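Local coordinates for UBX domain-containing protein 7 (Homo sapiens, PDB 5X3P) that links neddylated cullin-RING ubiquitin ligases to the segregase VCP/p97 as a ubiquitin-binding adapter, contacting p97 through the UBX domain, at residues Q8-P14 and P73-V79. The protein carries 1 engineered substitution. Residues are numbered along the deposited sequence; the frame is centred on the assembly and turned at random.
Sequences QLMLRYP and PQETVFV
Arg-12 lays its side chain along the ring of Phe-78: Arg-12 CB sits 3.7 Å from Phe-78 CD1, and the guanidinium, farther out, carries Phe-78 CE1 over one face, with Arg-12 NH1 3.8 Å from that carbon. The two planes are inclined at 61°, so this is not a flat stack. Bends at chi2 (-83°) and chi3 (-57°) fold the arginine back beside the phenyl ring, and its CG also meets the methyl CG2 of Thr-76. The backbones carrying them, strands 8-12 and 74-79, run parallel, and Gln-8, Met-10 and Arg-12 each donate from N and accept at O, as in Met-10 N to Glu-75 O at 2.8 Å. The first strand pairs in parallel with the last at the middle of a mixed sheet, as in the ubiquitin-like beta-grasp fold, of which the UBX domain is a member. On the face turned to helix 29-38, Leu-11 CD2 packs alongside Val-77 CB at 3.8 Å, while Leu-9 CD2 rests on Glu-75 CB; both leucines touch Leu-32. The Glu-75 carboxylate makes a salt bridge to Arg-55, and its OE2 also accepts from Cys-72 N. Val-79 presses CG2 against Tyr-13 CD1 (3.7 Å); the Tyr-13 hydroxyl is hydrogen-bonded to Glu-19. At the other end, on the face of Arg-12, the extended Gln-74 donates from NE2 to Gln-8 OE1 (2.9 Å), which lies in the Gln-74 amide plane, though NE2 is tilted from the Gln-8 carbonyl plane.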
ATOM      1  N   GLN A   8      -2.907   6.880  -6.741  1.00 10.92           N
ATOM      2  CA  GLN A   8      -1.949   7.866  -6.299  1.00 10.82           C
ATOM      3  C   GLN A   8      -1.838   7.676  -4.813  1.00 11.03           C
ATOM      4  O   GLN A   8      -2.792   7.919  -4.071  1.00 12.86           O
ATOM      5  CB  GLN A   8      -2.453   9.270  -6.617  1.00 10.78           C
ATOM      6  CG  GLN A   8      -2.385   9.633  -8.100  1.00 10.62           C
ATOM      7  CD  GLN A   8      -3.156  10.887  -8.407  1.00 12.16           C
ATOM      8  OE1 GLN A   8      -4.239  11.129  -7.833  1.00 10.80           O
ATOM      9  NE2 GLN A   8      -2.603  11.726  -9.297  1.00 10.52           N
ATOM     10  N   LEU A   9      -0.666   7.237  -4.369  1.00 11.02           N
ATOM     11  CA  LEU A   9      -0.514   6.819  -2.990  1.00 11.27           C
ATOM     12  C   LEU A   9       0.339   7.792  -2.202  1.00 11.32           C
ATOM     13  O   LEU A   9       1.392   8.215  -2.680  1.00 12.77           O
ATOM     14  CB  LEU A   9       0.132   5.425  -2.945  1.00 12.01           C
ATOM     15  CG  LEU A   9      -0.602   4.293  -3.674  1.00 14.52           C
ATOM     16  CD1 LEU A   9       0.135   2.971  -3.515  1.00 13.29           C
ATOM     17  CD2 LEU A   9      -2.003   4.157  -3.122  1.00 14.47           C
HETATM   18  N   MSE A  10      -0.129   8.145  -1.003  1.00 12.99           N
HETATM   19  CA  MSE A  10       0.718   8.721   0.033  1.00 16.53           C
HETATM   20  C   MSE A  10       1.128   7.597   0.995  1.00 17.81           C
HETATM   21  O   MSE A  10       0.269   6.945   1.595  1.00 18.75           O
HETATM   22  CB  MSE A  10      -0.025   9.812   0.811  1.00 12.05           C
HETATM   23  CG  MSE A  10       0.663  10.173   2.157  1.00 19.99           C
HETATM   24 SE   MSE A  10       2.376  11.092   1.871  0.74 23.69          SE
HETATM   25  CE  MSE A  10       1.587  12.779   1.380  1.00 12.15           C
ATOM     26  N   LEU A  11       2.435   7.368   1.135  1.00 12.06           N
ATOM     27  CA  LEU A  11       2.937   6.359   2.064  1.00 12.35           C
ATOM     28  C   LEU A  11       3.440   7.040   3.336  1.00 13.69           C
ATOM     29  O   LEU A  11       4.225   7.991   3.286  1.00 15.35           O
ATOM     30  CB  LEU A  11       4.054   5.540   1.425  1.00 18.31           C
ATOM     31  CG  LEU A  11       3.744   4.973   0.047  1.00 18.29           C
ATOM     32  CD1 LEU A  11       4.963   4.214  -0.468  1.00 20.07           C
ATOM     33  CD2 LEU A  11       2.520   4.058   0.105  1.00 23.98           C
ATOM     34  N   ARG A  12       2.954   6.578   4.482  1.00 17.75           N
ATOM     35  CA  ARG A  12       3.305   7.190   5.759  1.00 17.48           C
ATOM     36  C   ARG A  12       4.077   6.153   6.571  1.00 20.68           C
ATOM     37  O   ARG A  12       3.484   5.199   7.080  1.00 17.41           O
ATOM     38  CB  ARG A  12       2.039   7.613   6.497  1.00 15.26           C
ATOM     39  CG  ARG A  12       1.172   8.621   5.749  1.00 19.91           C
ATOM     40  CD  ARG A  12       1.685  10.043   5.941  1.00 27.87           C
ATOM     41  NE  ARG A  12       1.744  10.382   7.360  1.00 37.93           N
ATOM     42  CZ  ARG A  12       0.700  10.791   8.074  1.00 42.93           C
ATOM     43  NH1 ARG A  12      -0.493  10.915   7.501  1.00 41.82           N
ATOM     44  NH2 ARG A  12       0.845  11.074   9.364  1.00 47.60           N
ATOM     45  N   TYR A  13       5.398   6.315   6.647  1.00 20.10           N
ATOM     46  CA  TYR A  13       6.257   5.350   7.347  1.00 19.46           C
ATOM     47  C   TYR A  13       6.289   5.661   8.835  1.00 19.28           C
ATOM     48  O   TYR A  13       6.097   6.816   9.228  1.00 26.01           O
ATOM     49  CB  TYR A  13       7.662   5.352   6.733  1.00 24.11           C
ATOM     50  CG  TYR A  13       7.708   4.909   5.276  1.00 21.01           C
ATOM     51  CD1 TYR A  13       7.704   3.560   4.932  1.00 22.77           C
ATOM     52  CD2 TYR A  13       7.779   5.840   4.245  1.00 19.77           C
ATOM     53  CE1 TYR A  13       7.763   3.152   3.591  1.00 21.86           C
ATOM     54  CE2 TYR A  13       7.837   5.448   2.911  1.00 20.65           C
ATOM     55  CZ  TYR A  13       7.827   4.107   2.592  1.00 23.10           C
ATOM     56  OH  TYR A  13       7.879   3.734   1.266  1.00 24.66           O
ATOM     57  N   PRO A  14       6.518   4.641   9.691  1.00 26.65           N
ATOM     58  CA  PRO A  14       6.242   4.938  11.100  1.00 25.54           C
ATOM     59  C   PRO A  14       7.315   5.814  11.764  1.00 29.55           C
ATOM     60  O   PRO A  14       7.100   6.248  12.895  1.00 32.54           O
ATOM     61  CB  PRO A  14       6.202   3.551  11.746  1.00 22.17           C
ATOM     62  CG  PRO A  14       7.194   2.761  10.953  1.00 24.62           C
ATOM     63  CD  PRO A  14       7.090   3.291   9.515  1.00 23.46           C
ATOM     64  N   PRO A  73      -9.016   6.412  -6.137  1.00 13.45           N
ATOM     65  CA  PRO A  73      -8.001   7.050  -6.991  1.00 11.63           C
ATOM     66  C   PRO A  73      -6.833   7.614  -6.190  1.00 14.59           C
ATOM     67  O   PRO A  73      -5.709   7.683  -6.687  1.00 16.86           O
ATOM     68  CB  PRO A  73      -8.773   8.201  -7.636  1.00 14.50           C
ATOM     69  CG  PRO A  73     -10.170   7.642  -7.781  1.00 18.03           C
ATOM     70  CD  PRO A  73     -10.380   6.899  -6.462  1.00 14.80           C
ATOM     71  N   GLN A  74      -7.095   8.013  -4.951  1.00 14.06           N
ATOM     72  CA  GLN A  74      -6.040   8.496  -4.080  1.00 14.52           C
ATOM     73  C   GLN A  74      -6.172   7.808  -2.735  1.00 17.26           C
ATOM     74  O   GLN A  74      -7.289   7.677  -2.220  1.00 12.28           O
ATOM     75  CB  GLN A  74      -6.180  10.010  -3.924  1.00 11.64           C
ATOM     76  CG  GLN A  74      -6.175  10.757  -5.267  1.00 11.39           C
ATOM     77  CD  GLN A  74      -6.192  12.252  -5.072  1.00 17.08           C
ATOM     78  OE1 GLN A  74      -6.791  12.758  -4.110  1.00 14.85           O
ATOM     79  NE2 GLN A  74      -5.499  12.971  -5.951  1.00 13.43           N
ATOM     80  N   GLU A  75      -5.042   7.366  -2.177  1.00 12.28           N
ATOM     81  CA  GLU A  75      -5.035   6.663  -0.897  1.00 12.54           C
ATOM     82  C   GLU A  75      -3.881   7.106  -0.047  1.00 14.22           C
ATOM     83  O   GLU A  75      -2.808   7.439  -0.562  1.00 14.89           O
ATOM     84  CB  GLU A  75      -4.897   5.153  -1.118  1.00 12.33           C
ATOM     85  CG  GLU A  75      -6.040   4.531  -1.870  1.00 15.16           C
ATOM     86  CD  GLU A  75      -7.229   4.263  -0.960  1.00 22.79           C
ATOM     87  OE1 GLU A  75      -7.099   4.455   0.270  1.00 21.85           O
ATOM     88  OE2 GLU A  75      -8.300   3.823  -1.449  1.00 14.18           O
ATOM     89  N   THR A  76      -4.094   7.082   1.265  1.00 12.82           N
ATOM     90  CA  THR A  76      -3.011   7.258   2.214  1.00 12.86           C
ATOM     91  C   THR A  76      -2.758   5.893   2.861  1.00 15.54           C
ATOM     92  O   THR A  76      -3.684   5.276   3.415  1.00 14.50           O
ATOM     93  CB  THR A  76      -3.382   8.285   3.291  1.00 15.12           C
ATOM     94  OG1 THR A  76      -3.513   9.583   2.697  1.00 19.70           O
ATOM     95  CG2 THR A  76      -2.308   8.337   4.369  1.00 16.11           C
ATOM     96  N   VAL A  77      -1.520   5.403   2.764  1.00 12.96           N
ATOM     97  CA  VAL A  77      -1.200   4.065   3.246  1.00 13.19           C
ATOM     98  C   VAL A  77      -0.235   4.181   4.420  1.00 14.09           C
ATOM     99  O   VAL A  77       0.877   4.707   4.264  1.00 13.76           O
ATOM    100  CB  VAL A  77      -0.547   3.198   2.151  1.00 12.83           C
ATOM    101  CG1 VAL A  77      -0.282   1.781   2.685  1.00 15.38           C
ATOM    102  CG2 VAL A  77      -1.438   3.116   0.907  1.00 12.56           C
ATOM    103  N   PHE A  78      -0.661   3.694   5.584  1.00 14.34           N
ATOM    104  CA  PHE A  78       0.216   3.635   6.750  1.00 15.75           C
ATOM    105  C   PHE A  78       0.994   2.331   6.777  1.00 22.42           C
ATOM    106  O   PHE A  78       0.419   1.254   6.651  1.00 18.35           O
ATOM    107  CB  PHE A  78      -0.603   3.773   8.024  1.00 17.76           C
ATOM    108  CG  PHE A  78      -1.274   5.096   8.144  1.00 22.89           C
ATOM    109  CD1 PHE A  78      -0.574   6.190   8.637  1.00 22.39           C
ATOM    110  CD2 PHE A  78      -2.593   5.271   7.735  1.00 26.16           C
ATOM    111  CE1 PHE A  78      -1.182   7.438   8.734  1.00 24.68           C
ATOM    112  CE2 PHE A  78      -3.207   6.522   7.829  1.00 26.73           C
ATOM    113  CZ  PHE A  78      -2.504   7.600   8.326  1.00 24.19           C
ATOM    114  N   VAL A  79       2.305   2.433   6.939  1.00 21.22           N
ATOM    115  CA  VAL A  79       3.133   1.259   7.144  1.00 22.10           C
ATOM    116  C   VAL A  79       3.223   1.027   8.655  1.00 22.13           C
ATOM    117  O   VAL A  79       3.747   1.868   9.385  1.00 23.56           O
ATOM    118  CB  VAL A  79       4.531   1.453   6.515  1.00 17.89           C
ATOM    119  CG1 VAL A  79       5.378   0.204   6.669  1.00 17.13           C
ATOM    120  CG2 VAL A  79       4.395   1.816   5.053  1.00 15.26           C
TER